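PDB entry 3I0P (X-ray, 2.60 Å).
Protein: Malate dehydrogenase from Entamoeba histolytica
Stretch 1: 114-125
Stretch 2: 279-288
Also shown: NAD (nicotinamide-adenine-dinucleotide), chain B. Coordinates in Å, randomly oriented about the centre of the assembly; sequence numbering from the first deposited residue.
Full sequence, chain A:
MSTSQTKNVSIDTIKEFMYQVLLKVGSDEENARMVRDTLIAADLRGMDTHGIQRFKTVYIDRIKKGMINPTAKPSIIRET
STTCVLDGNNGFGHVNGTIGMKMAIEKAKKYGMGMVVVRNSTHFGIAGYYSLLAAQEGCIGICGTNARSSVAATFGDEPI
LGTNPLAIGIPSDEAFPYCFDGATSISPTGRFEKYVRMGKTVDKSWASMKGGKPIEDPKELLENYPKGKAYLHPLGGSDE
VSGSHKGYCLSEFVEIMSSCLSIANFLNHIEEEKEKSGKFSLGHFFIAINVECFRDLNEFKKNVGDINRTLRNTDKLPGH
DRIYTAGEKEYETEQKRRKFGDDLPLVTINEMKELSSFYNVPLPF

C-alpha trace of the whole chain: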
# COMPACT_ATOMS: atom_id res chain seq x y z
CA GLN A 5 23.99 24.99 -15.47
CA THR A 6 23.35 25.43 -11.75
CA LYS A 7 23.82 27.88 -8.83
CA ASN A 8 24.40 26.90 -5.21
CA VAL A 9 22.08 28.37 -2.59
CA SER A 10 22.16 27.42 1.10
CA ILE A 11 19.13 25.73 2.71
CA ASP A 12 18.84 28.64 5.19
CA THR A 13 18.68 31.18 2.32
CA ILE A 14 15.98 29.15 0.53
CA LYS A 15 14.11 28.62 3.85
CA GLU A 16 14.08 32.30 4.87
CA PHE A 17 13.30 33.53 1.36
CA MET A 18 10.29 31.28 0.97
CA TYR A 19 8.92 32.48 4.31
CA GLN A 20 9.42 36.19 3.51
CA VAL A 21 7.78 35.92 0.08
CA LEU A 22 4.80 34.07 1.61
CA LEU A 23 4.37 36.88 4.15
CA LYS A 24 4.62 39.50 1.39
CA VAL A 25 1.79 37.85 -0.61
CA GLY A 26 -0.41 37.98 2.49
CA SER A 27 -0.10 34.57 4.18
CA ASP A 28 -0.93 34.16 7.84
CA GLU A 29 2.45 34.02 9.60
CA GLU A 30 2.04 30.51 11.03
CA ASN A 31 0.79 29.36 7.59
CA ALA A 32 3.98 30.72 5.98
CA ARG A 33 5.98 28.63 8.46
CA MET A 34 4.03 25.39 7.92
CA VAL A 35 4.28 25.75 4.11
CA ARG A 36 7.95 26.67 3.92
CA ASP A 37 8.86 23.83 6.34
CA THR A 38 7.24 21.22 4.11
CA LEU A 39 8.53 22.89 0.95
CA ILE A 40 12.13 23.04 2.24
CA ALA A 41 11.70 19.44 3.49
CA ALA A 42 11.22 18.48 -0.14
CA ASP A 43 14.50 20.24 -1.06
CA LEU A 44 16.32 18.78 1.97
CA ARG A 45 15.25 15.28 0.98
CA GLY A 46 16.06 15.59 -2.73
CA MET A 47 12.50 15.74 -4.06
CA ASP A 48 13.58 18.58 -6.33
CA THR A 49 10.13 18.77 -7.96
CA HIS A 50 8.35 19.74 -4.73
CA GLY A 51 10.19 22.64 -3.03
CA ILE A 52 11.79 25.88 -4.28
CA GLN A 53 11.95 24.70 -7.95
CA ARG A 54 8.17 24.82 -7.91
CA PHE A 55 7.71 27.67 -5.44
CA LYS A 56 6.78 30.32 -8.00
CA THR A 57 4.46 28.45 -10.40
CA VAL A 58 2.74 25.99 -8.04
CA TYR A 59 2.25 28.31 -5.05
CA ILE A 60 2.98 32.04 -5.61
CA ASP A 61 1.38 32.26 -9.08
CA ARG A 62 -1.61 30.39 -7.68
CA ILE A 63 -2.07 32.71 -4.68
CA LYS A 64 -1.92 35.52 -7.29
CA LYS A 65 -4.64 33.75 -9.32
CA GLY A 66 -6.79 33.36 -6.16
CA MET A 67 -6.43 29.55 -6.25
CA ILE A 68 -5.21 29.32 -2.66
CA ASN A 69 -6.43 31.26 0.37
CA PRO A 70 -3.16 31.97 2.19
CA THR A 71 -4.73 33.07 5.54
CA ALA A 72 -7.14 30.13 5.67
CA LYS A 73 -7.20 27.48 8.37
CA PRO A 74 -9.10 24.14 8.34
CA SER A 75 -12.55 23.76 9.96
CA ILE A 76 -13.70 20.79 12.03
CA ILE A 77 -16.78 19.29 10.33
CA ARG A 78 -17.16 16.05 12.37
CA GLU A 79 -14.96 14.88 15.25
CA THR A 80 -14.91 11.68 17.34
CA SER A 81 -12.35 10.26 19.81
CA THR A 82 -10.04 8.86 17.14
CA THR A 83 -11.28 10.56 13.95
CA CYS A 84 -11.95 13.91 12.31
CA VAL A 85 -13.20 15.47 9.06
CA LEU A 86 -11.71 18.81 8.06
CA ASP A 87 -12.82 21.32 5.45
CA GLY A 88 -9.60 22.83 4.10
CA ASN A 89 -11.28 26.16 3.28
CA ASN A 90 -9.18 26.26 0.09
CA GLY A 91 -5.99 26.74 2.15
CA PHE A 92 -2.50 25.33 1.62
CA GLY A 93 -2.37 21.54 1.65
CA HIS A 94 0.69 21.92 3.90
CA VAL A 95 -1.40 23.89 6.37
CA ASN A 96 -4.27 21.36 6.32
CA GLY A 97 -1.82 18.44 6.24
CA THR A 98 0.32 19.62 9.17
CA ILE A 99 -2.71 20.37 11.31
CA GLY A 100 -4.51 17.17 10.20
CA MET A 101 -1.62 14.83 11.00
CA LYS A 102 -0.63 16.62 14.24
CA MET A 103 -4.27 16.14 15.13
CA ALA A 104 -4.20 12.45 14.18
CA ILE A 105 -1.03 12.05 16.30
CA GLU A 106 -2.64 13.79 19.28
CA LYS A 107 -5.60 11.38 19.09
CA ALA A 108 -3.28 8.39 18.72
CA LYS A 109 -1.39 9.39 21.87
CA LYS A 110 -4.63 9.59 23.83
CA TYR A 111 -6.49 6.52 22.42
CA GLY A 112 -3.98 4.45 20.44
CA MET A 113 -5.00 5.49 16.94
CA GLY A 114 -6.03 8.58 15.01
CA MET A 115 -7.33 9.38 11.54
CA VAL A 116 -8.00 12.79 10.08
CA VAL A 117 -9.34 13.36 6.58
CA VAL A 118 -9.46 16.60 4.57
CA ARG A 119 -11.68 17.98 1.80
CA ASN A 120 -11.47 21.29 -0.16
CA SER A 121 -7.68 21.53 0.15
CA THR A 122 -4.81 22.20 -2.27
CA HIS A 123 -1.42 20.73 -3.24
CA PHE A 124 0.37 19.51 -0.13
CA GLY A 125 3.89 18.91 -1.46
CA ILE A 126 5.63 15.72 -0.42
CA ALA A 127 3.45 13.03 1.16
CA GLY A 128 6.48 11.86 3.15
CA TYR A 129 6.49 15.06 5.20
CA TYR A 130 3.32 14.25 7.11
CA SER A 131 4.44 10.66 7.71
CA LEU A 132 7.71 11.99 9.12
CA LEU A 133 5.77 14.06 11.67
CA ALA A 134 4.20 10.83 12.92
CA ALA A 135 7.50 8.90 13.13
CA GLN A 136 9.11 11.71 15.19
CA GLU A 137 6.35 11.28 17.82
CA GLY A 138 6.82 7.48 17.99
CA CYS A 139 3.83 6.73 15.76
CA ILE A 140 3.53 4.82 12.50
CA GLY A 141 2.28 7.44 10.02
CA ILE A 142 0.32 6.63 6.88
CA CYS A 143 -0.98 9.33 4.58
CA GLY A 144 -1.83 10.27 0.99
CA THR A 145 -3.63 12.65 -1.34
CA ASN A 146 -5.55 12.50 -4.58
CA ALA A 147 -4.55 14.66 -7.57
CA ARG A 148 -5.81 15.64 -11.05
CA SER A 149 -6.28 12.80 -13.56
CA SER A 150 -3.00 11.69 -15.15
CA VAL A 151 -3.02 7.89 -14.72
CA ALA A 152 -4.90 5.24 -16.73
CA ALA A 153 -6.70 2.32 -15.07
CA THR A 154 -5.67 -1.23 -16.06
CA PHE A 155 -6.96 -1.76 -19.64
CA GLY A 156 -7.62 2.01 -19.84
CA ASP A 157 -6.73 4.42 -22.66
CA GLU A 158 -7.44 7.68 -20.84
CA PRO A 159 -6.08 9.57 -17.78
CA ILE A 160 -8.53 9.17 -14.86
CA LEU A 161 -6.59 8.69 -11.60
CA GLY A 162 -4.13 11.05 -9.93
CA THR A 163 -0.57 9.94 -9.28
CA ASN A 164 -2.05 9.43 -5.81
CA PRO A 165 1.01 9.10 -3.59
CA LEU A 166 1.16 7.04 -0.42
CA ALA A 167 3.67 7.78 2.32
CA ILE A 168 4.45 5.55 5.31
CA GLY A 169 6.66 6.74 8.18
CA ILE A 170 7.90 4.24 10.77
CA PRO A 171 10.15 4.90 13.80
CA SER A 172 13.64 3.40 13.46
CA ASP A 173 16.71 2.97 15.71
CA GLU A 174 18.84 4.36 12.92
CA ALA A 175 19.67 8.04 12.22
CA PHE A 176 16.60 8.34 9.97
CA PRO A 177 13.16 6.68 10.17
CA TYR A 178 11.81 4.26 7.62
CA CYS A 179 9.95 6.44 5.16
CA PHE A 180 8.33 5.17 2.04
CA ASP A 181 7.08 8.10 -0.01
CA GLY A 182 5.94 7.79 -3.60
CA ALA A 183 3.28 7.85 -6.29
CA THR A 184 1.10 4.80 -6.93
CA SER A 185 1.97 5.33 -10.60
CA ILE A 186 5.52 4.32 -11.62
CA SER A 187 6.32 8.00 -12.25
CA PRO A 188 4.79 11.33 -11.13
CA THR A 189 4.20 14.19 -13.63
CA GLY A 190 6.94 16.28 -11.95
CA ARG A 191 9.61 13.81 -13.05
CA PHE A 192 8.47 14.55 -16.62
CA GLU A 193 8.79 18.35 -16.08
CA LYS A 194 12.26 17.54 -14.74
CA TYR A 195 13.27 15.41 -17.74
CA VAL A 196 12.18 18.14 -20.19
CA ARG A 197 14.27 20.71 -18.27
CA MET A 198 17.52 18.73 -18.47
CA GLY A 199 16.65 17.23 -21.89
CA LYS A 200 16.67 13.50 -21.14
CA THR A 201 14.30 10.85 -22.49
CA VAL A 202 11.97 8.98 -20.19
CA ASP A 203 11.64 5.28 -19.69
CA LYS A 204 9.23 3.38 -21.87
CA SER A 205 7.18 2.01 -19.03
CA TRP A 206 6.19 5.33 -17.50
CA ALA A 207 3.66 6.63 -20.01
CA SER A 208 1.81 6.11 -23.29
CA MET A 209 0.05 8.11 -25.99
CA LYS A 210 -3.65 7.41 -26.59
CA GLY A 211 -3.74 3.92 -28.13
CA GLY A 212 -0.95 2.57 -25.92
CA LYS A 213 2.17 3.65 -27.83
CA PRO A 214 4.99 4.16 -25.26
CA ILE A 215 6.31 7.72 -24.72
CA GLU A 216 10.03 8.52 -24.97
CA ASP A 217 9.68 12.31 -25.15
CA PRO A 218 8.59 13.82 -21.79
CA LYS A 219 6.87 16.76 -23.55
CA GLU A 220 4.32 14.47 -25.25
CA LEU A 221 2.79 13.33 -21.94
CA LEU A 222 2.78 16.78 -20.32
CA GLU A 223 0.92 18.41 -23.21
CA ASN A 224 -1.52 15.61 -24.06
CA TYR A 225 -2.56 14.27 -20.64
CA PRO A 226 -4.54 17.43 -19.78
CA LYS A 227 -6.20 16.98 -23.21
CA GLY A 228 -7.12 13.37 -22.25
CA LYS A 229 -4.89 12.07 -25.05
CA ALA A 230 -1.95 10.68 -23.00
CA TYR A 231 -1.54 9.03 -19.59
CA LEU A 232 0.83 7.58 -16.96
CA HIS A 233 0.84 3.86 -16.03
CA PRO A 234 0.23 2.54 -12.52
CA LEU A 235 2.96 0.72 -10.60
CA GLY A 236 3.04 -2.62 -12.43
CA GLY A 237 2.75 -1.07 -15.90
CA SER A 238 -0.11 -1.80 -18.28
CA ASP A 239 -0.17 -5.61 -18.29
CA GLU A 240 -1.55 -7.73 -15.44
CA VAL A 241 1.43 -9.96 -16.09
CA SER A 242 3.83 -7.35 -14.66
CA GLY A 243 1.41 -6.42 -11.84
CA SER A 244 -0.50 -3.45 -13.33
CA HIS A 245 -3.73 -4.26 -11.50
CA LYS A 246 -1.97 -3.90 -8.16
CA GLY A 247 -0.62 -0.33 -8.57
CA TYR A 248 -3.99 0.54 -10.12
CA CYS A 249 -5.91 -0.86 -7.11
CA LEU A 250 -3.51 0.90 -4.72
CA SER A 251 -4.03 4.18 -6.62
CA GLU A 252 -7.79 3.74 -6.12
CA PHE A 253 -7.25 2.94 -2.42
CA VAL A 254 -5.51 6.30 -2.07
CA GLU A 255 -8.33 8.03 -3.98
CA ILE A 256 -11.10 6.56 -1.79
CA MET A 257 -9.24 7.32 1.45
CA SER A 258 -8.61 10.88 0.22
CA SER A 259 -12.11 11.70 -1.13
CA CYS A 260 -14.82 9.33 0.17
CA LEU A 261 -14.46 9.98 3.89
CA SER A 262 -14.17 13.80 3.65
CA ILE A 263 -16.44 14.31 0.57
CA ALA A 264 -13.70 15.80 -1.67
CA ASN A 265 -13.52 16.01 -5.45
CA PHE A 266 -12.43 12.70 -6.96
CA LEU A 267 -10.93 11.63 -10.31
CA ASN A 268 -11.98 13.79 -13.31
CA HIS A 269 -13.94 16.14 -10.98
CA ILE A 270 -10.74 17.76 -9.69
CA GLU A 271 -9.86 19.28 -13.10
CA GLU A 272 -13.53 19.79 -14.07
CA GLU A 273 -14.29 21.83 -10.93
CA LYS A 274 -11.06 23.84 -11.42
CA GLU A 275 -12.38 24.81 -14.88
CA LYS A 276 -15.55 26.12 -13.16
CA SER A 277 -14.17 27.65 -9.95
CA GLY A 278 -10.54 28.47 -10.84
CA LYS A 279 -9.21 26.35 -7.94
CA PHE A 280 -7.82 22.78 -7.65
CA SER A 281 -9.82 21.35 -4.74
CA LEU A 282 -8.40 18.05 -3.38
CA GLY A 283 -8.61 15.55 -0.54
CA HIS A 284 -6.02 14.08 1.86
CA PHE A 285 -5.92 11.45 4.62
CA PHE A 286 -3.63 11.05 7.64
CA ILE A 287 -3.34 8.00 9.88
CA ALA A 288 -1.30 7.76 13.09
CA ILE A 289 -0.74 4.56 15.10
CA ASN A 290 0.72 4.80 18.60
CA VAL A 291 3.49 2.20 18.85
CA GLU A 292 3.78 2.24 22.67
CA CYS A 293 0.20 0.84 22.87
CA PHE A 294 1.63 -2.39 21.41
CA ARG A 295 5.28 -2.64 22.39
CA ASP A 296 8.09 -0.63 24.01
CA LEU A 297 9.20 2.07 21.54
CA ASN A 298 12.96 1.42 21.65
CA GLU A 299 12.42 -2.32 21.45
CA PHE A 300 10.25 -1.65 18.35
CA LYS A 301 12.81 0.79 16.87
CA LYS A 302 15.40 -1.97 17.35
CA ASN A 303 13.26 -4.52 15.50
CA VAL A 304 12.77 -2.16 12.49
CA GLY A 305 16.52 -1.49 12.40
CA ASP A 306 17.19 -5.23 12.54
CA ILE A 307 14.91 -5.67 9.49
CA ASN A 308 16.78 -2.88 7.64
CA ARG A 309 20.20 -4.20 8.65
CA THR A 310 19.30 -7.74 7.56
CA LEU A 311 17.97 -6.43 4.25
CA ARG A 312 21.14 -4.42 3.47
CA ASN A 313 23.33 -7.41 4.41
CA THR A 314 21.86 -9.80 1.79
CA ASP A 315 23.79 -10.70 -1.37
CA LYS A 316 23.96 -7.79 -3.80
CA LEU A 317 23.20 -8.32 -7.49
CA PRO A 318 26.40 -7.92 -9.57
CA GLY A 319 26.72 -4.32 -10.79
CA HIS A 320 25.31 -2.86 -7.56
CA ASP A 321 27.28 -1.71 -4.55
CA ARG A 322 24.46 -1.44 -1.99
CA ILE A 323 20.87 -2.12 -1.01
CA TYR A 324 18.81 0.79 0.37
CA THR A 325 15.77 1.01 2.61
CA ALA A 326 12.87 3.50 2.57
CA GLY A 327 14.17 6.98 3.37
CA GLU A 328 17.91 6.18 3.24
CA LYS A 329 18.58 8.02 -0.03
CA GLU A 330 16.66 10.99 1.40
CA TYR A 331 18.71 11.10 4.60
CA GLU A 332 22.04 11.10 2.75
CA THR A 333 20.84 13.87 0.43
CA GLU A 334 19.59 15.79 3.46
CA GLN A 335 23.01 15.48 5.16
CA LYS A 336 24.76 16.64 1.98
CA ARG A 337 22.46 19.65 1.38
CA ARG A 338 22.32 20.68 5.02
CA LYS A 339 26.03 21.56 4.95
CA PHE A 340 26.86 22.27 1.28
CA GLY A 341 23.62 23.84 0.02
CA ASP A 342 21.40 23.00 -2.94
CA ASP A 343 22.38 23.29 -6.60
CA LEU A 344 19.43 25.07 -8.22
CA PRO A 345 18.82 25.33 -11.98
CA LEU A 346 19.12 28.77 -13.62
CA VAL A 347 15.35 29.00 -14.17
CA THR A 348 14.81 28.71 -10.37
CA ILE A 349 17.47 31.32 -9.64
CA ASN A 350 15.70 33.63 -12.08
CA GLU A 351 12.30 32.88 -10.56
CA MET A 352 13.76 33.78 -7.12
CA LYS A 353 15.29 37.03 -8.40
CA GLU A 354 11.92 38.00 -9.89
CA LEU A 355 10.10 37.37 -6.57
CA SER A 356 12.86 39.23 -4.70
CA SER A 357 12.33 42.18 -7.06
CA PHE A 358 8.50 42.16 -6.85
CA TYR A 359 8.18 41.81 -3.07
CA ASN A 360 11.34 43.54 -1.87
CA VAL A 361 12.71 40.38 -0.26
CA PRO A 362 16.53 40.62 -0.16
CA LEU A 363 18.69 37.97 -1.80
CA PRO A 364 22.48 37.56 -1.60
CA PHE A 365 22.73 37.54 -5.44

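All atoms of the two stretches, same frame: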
# COMPACT_ATOMS: atom_id res chain seq x y z
N GLY A 114 -5.41 7.36 15.46
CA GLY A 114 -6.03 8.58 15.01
C GLY A 114 -6.08 8.63 13.50
O GLY A 114 -5.14 8.19 12.83
N MET A 115 -7.18 9.16 12.97
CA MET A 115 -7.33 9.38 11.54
C MET A 115 -8.04 10.70 11.26
O MET A 115 -9.14 10.95 11.76
CB MET A 115 -8.07 8.24 10.85
CG MET A 115 -8.23 8.44 9.35
SD MET A 115 -8.55 6.91 8.47
CE MET A 115 -8.68 7.52 6.79
N VAL A 116 -7.41 11.53 10.45
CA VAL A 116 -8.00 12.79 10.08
C VAL A 116 -8.04 12.86 8.58
O VAL A 116 -7.04 12.57 7.93
CB VAL A 116 -7.22 13.97 10.67
CG1 VAL A 116 -7.71 15.28 10.08
CG2 VAL A 116 -7.38 13.99 12.18
N VAL A 117 -9.20 13.19 8.03
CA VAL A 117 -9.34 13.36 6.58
C VAL A 117 -9.66 14.82 6.22
O VAL A 117 -10.20 15.57 7.04
CB VAL A 117 -10.37 12.37 5.95
CG1 VAL A 117 -9.89 10.94 6.12
CG2 VAL A 117 -11.76 12.56 6.55
N VAL A 118 -9.31 15.21 5.00
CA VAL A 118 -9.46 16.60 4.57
C VAL A 118 -10.15 16.66 3.21
O VAL A 118 -9.82 15.88 2.31
CB VAL A 118 -8.09 17.33 4.47
CG1 VAL A 118 -8.28 18.76 4.06
CG2 VAL A 118 -7.32 17.24 5.79
N ARG A 119 -11.12 17.57 3.09
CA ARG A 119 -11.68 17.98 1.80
C ARG A 119 -11.40 19.47 1.51
O ARG A 119 -11.02 20.23 2.42
CB ARG A 119 -13.19 17.71 1.73
CG ARG A 119 -14.05 18.69 2.51
CD ARG A 119 -15.51 18.75 2.00
NE ARG A 119 -16.35 19.47 2.96
CZ ARG A 119 -17.12 18.90 3.89
NH1 ARG A 119 -17.20 17.57 4.01
NH2 ARG A 119 -17.82 19.66 4.71
N ASN A 120 -11.58 19.88 0.25
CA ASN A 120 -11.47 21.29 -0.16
C ASN A 120 -10.10 21.87 0.26
O ASN A 120 -10.01 22.91 0.91
CB ASN A 120 -12.68 22.09 0.37
CG ASN A 120 -12.64 23.59 0.01
OD1 ASN A 120 -12.20 24.00 -1.06
ND2 ASN A 120 -13.13 24.42 0.93
N SER A 121 -9.06 21.14 -0.12
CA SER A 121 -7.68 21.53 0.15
C SER A 121 -6.92 21.70 -1.17
O SER A 121 -7.50 21.55 -2.25
CB SER A 121 -7.00 20.48 1.03
OG SER A 121 -5.72 20.92 1.47
N THR A 122 -5.64 22.01 -1.08
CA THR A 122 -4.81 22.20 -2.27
C THR A 122 -3.55 21.36 -2.17
O THR A 122 -3.38 20.61 -1.20
CB THR A 122 -4.46 23.70 -2.49
OG1 THR A 122 -3.82 24.22 -1.32
CG2 THR A 122 -5.72 24.51 -2.79
N HIS A 123 -2.67 21.48 -3.17
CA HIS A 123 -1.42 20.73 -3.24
C HIS A 123 -0.66 20.77 -1.92
O HIS A 123 -0.47 21.83 -1.31
CB HIS A 123 -0.55 21.26 -4.37
CG HIS A 123 0.45 20.27 -4.88
ND1 HIS A 123 1.75 20.24 -4.44
CD2 HIS A 123 0.33 19.27 -5.78
CE1 HIS A 123 2.40 19.27 -5.06
NE2 HIS A 123 1.55 18.66 -5.87
N PHE A 124 -0.23 19.60 -1.45
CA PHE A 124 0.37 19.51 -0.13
C PHE A 124 1.84 19.08 -0.15
O PHE A 124 2.39 18.67 0.88
CB PHE A 124 -0.53 18.68 0.83
CG PHE A 124 -0.35 17.18 0.77
CD1 PHE A 124 -1.01 16.38 1.69
CD2 PHE A 124 0.48 16.57 -0.16
CE1 PHE A 124 -0.87 14.99 1.68
CE2 PHE A 124 0.66 15.18 -0.17
CZ PHE A 124 -0.03 14.39 0.75
N GLY A 125 2.48 19.21 -1.31
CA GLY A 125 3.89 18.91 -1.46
C GLY A 125 4.18 17.44 -1.29
O GLY A 125 3.44 16.59 -1.79
N LYS A 279 -10.01 26.92 -9.03
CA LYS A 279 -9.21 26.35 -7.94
C LYS A 279 -9.17 24.81 -7.97
O LYS A 279 -10.22 24.16 -8.11
CB LYS A 279 -9.80 26.79 -6.59
CG LYS A 279 -10.03 28.29 -6.44
CD LYS A 279 -10.94 28.59 -5.27
CE LYS A 279 -11.15 30.09 -5.09
NZ LYS A 279 -11.34 30.41 -3.64
N PHE A 280 -7.97 24.23 -7.84
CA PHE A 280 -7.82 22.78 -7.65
C PHE A 280 -8.18 22.40 -6.23
O PHE A 280 -7.43 22.71 -5.30
CB PHE A 280 -6.39 22.30 -7.95
CG PHE A 280 -6.05 22.30 -9.41
CD1 PHE A 280 -6.59 21.35 -10.27
CD2 PHE A 280 -5.18 23.26 -9.93
CE1 PHE A 280 -6.28 21.35 -11.63
CE2 PHE A 280 -4.85 23.27 -11.28
CZ PHE A 280 -5.40 22.32 -12.13
N SER A 281 -9.33 21.75 -6.06
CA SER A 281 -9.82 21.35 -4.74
C SER A 281 -9.68 19.84 -4.58
O SER A 281 -10.25 19.07 -5.36
CB SER A 281 -11.25 21.83 -4.54
OG SER A 281 -11.79 21.44 -3.29
N LEU A 282 -8.92 19.43 -3.56
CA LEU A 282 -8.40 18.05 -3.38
C LEU A 282 -8.71 17.50 -1.99
O LEU A 282 -9.08 18.24 -1.08
CB LEU A 282 -6.88 18.05 -3.52
CG LEU A 282 -6.17 18.42 -4.81
CD1 LEU A 282 -4.70 18.57 -4.53
CD2 LEU A 282 -6.37 17.38 -5.86
N GLY A 283 -8.52 16.19 -1.84
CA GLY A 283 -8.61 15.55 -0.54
C GLY A 283 -7.29 14.95 -0.08
O GLY A 283 -6.37 14.72 -0.90
N HIS A 284 -7.19 14.70 1.23
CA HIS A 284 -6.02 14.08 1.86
C HIS A 284 -6.50 13.20 3.01
O HIS A 284 -7.58 13.45 3.58
CB HIS A 284 -5.09 15.13 2.50
CG HIS A 284 -4.84 16.36 1.69
ND1 HIS A 284 -4.49 16.34 0.35
CD2 HIS A 284 -4.82 17.67 2.06
CE1 HIS A 284 -4.29 17.57 -0.07
NE2 HIS A 284 -4.48 18.40 0.95
N PHE A 285 -5.70 12.21 3.39
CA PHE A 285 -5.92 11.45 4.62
C PHE A 285 -4.63 11.29 5.41
O PHE A 285 -3.54 11.27 4.82
CB PHE A 285 -6.54 10.08 4.35
CG PHE A 285 -5.61 9.10 3.69
CD1 PHE A 285 -4.92 8.16 4.45
CD2 PHE A 285 -5.44 9.11 2.31
CE1 PHE A 285 -4.05 7.24 3.84
CE2 PHE A 285 -4.57 8.20 1.69
CZ PHE A 285 -3.88 7.26 2.45
N PHE A 286 -4.77 11.17 6.73
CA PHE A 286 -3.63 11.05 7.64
C PHE A 286 -3.96 10.09 8.76
O PHE A 286 -4.93 10.31 9.51
CB PHE A 286 -3.25 12.42 8.21
CG PHE A 286 -3.04 13.47 7.17
CD1 PHE A 286 -1.82 13.56 6.50
CD2 PHE A 286 -4.05 14.36 6.85
CE1 PHE A 286 -1.62 14.51 5.52
CE2 PHE A 286 -3.86 15.33 5.88
CZ PHE A 286 -2.63 15.40 5.20
N ILE A 287 -3.17 9.03 8.86
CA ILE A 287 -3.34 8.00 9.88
C ILE A 287 -2.12 7.97 10.79
O ILE A 287 -1.00 8.01 10.32
CB ILE A 287 -3.54 6.60 9.25
CG1 ILE A 287 -4.80 6.56 8.39
CG2 ILE A 287 -3.59 5.49 10.33
CD1 ILE A 287 -5.04 5.20 7.76
N ALA A 288 -2.36 7.92 12.10
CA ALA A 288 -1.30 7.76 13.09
C ALA A 288 -1.60 6.59 14.04
O ALA A 288 -2.70 6.48 14.57
CB ALA A 288 -1.11 9.04 13.85
PA NAD B . 10.39 7.60 -6.14
O1A NAD B . 11.46 8.66 -6.17
O2A NAD B . 10.25 6.69 -7.32
O5B NAD B . 10.64 6.73 -4.82
C5B NAD B . 10.83 7.38 -3.55
C4B NAD B . 10.71 6.41 -2.37
O4B NAD B . 11.31 5.14 -2.65
C3B NAD B . 11.43 6.91 -1.13
O3B NAD B . 10.74 6.42 0.03
C2B NAD B . 12.80 6.28 -1.23
O2B NAD B . 13.41 6.14 0.05
C1B NAD B . 12.47 4.93 -1.83
N9A NAD B . 13.56 4.31 -2.64
C8A NAD B . 14.10 4.78 -3.76
N7A NAD B . 15.03 3.90 -4.19
C5A NAD B . 15.06 2.86 -3.33
C6A NAD B . 15.79 1.67 -3.24
N6A NAD B . 16.73 1.36 -4.16
N1A NAD B . 15.57 0.82 -2.21
C2A NAD B . 14.65 1.10 -1.27
N3A NAD B . 13.93 2.23 -1.34
C4A NAD B . 14.12 3.13 -2.35
O3 NAD B . 8.94 8.25 -5.79
PN NAD B . 8.02 9.24 -6.71
O1N NAD B . 6.75 8.48 -7.03
O2N NAD B . 8.84 9.86 -7.80
O5D NAD B . 7.62 10.42 -5.70
C5D NAD B . 8.52 11.49 -5.43
C4D NAD B . 7.84 12.56 -4.57
O4D NAD B . 6.75 13.14 -5.28
C3D NAD B . 7.27 11.98 -3.28
O3D NAD B . 7.81 12.72 -2.18
C2D NAD B . 5.75 12.13 -3.42
O2D NAD B . 5.05 12.45 -2.20
C1D NAD B . 5.64 13.29 -4.38
N1N NAD B . 4.35 13.32 -5.07
C2N NAD B . 3.42 14.20 -4.65
C3N NAD B . 2.18 14.26 -5.28
C7N NAD B . 1.13 15.24 -4.83
O7N NAD B . 0.05 15.26 -5.41
N7N NAD B . 1.39 16.05 -3.81
C4N NAD B . 1.91 13.40 -6.34
C5N NAD B . 2.89 12.48 -6.75
C6N NAD B . 4.12 12.47 -6.09
O HOH W 1 -12.63 18.85 -2.39
O HOH W 2 -9.62 23.72 -2.10

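The two stretches, at least 158 residues apart in sequence wherever they touch, pair as neighbouring antiparallel β-strands whose ladder is interrupted by a bulge and reinforced beside it by a buried histidine. The axes of strands 114–119 and 282–288 run at 173° and approach to 4.6 Å, and the contact buries 867 Å² in total.

Backbone hydrogen bonds supply the regular part. Gly114 N to Ala288 O (3.0 Å), Val116 N to Phe286 O (2.9 Å) and Val118 N to His284 O (2.8 Å) are each answered by the reciprocal bond. Beyond Val118 the register shifts by one, and pairing resumes where Ser121 N meets Leu282 O at 3.1 Å and Leu282 N meets Ser121 O at 2.9 Å. Within the bulge Asn120 N donates to a water (3.0 Å to its O), which also hydrogen-bonds Ser281 OG (2.9 Å to the water O); both residues are partly exposed, and their polar atoms suit this wet site. Gly283 suits the close approach of its CA to Val118 O, 3.1 Å, because a CB there would lie tight against that same oxygen.

Side chains alternate between the two faces, and the apolar ones are buried on both. On one, Met115 SD packs 3.8 Å from Ile287 CG1, and Val117 CG1 lies 3.9 Å from Phe285 CB. The other includes Val116, Val118, Ser121, Leu282, His284 and Phe286; here Val118 CG2 meets the edge of the Phe286 ring, 4.0 Å from CE2.

His284, the residue most covered by the opposite stretch, combines polar and aromatic roles. Its NE2 hydrogen-bonds Ser121 OG (2.9 Å) and makes a weak bond to Thr122 O (3.3 Å), while its ring forms an offset stack with Phe124, centroids 4.7 Å apart and planes at 27°. Phe124 CE1 also reaches Phe286 CE1 at 3.9 Å, extending the aromatic packing.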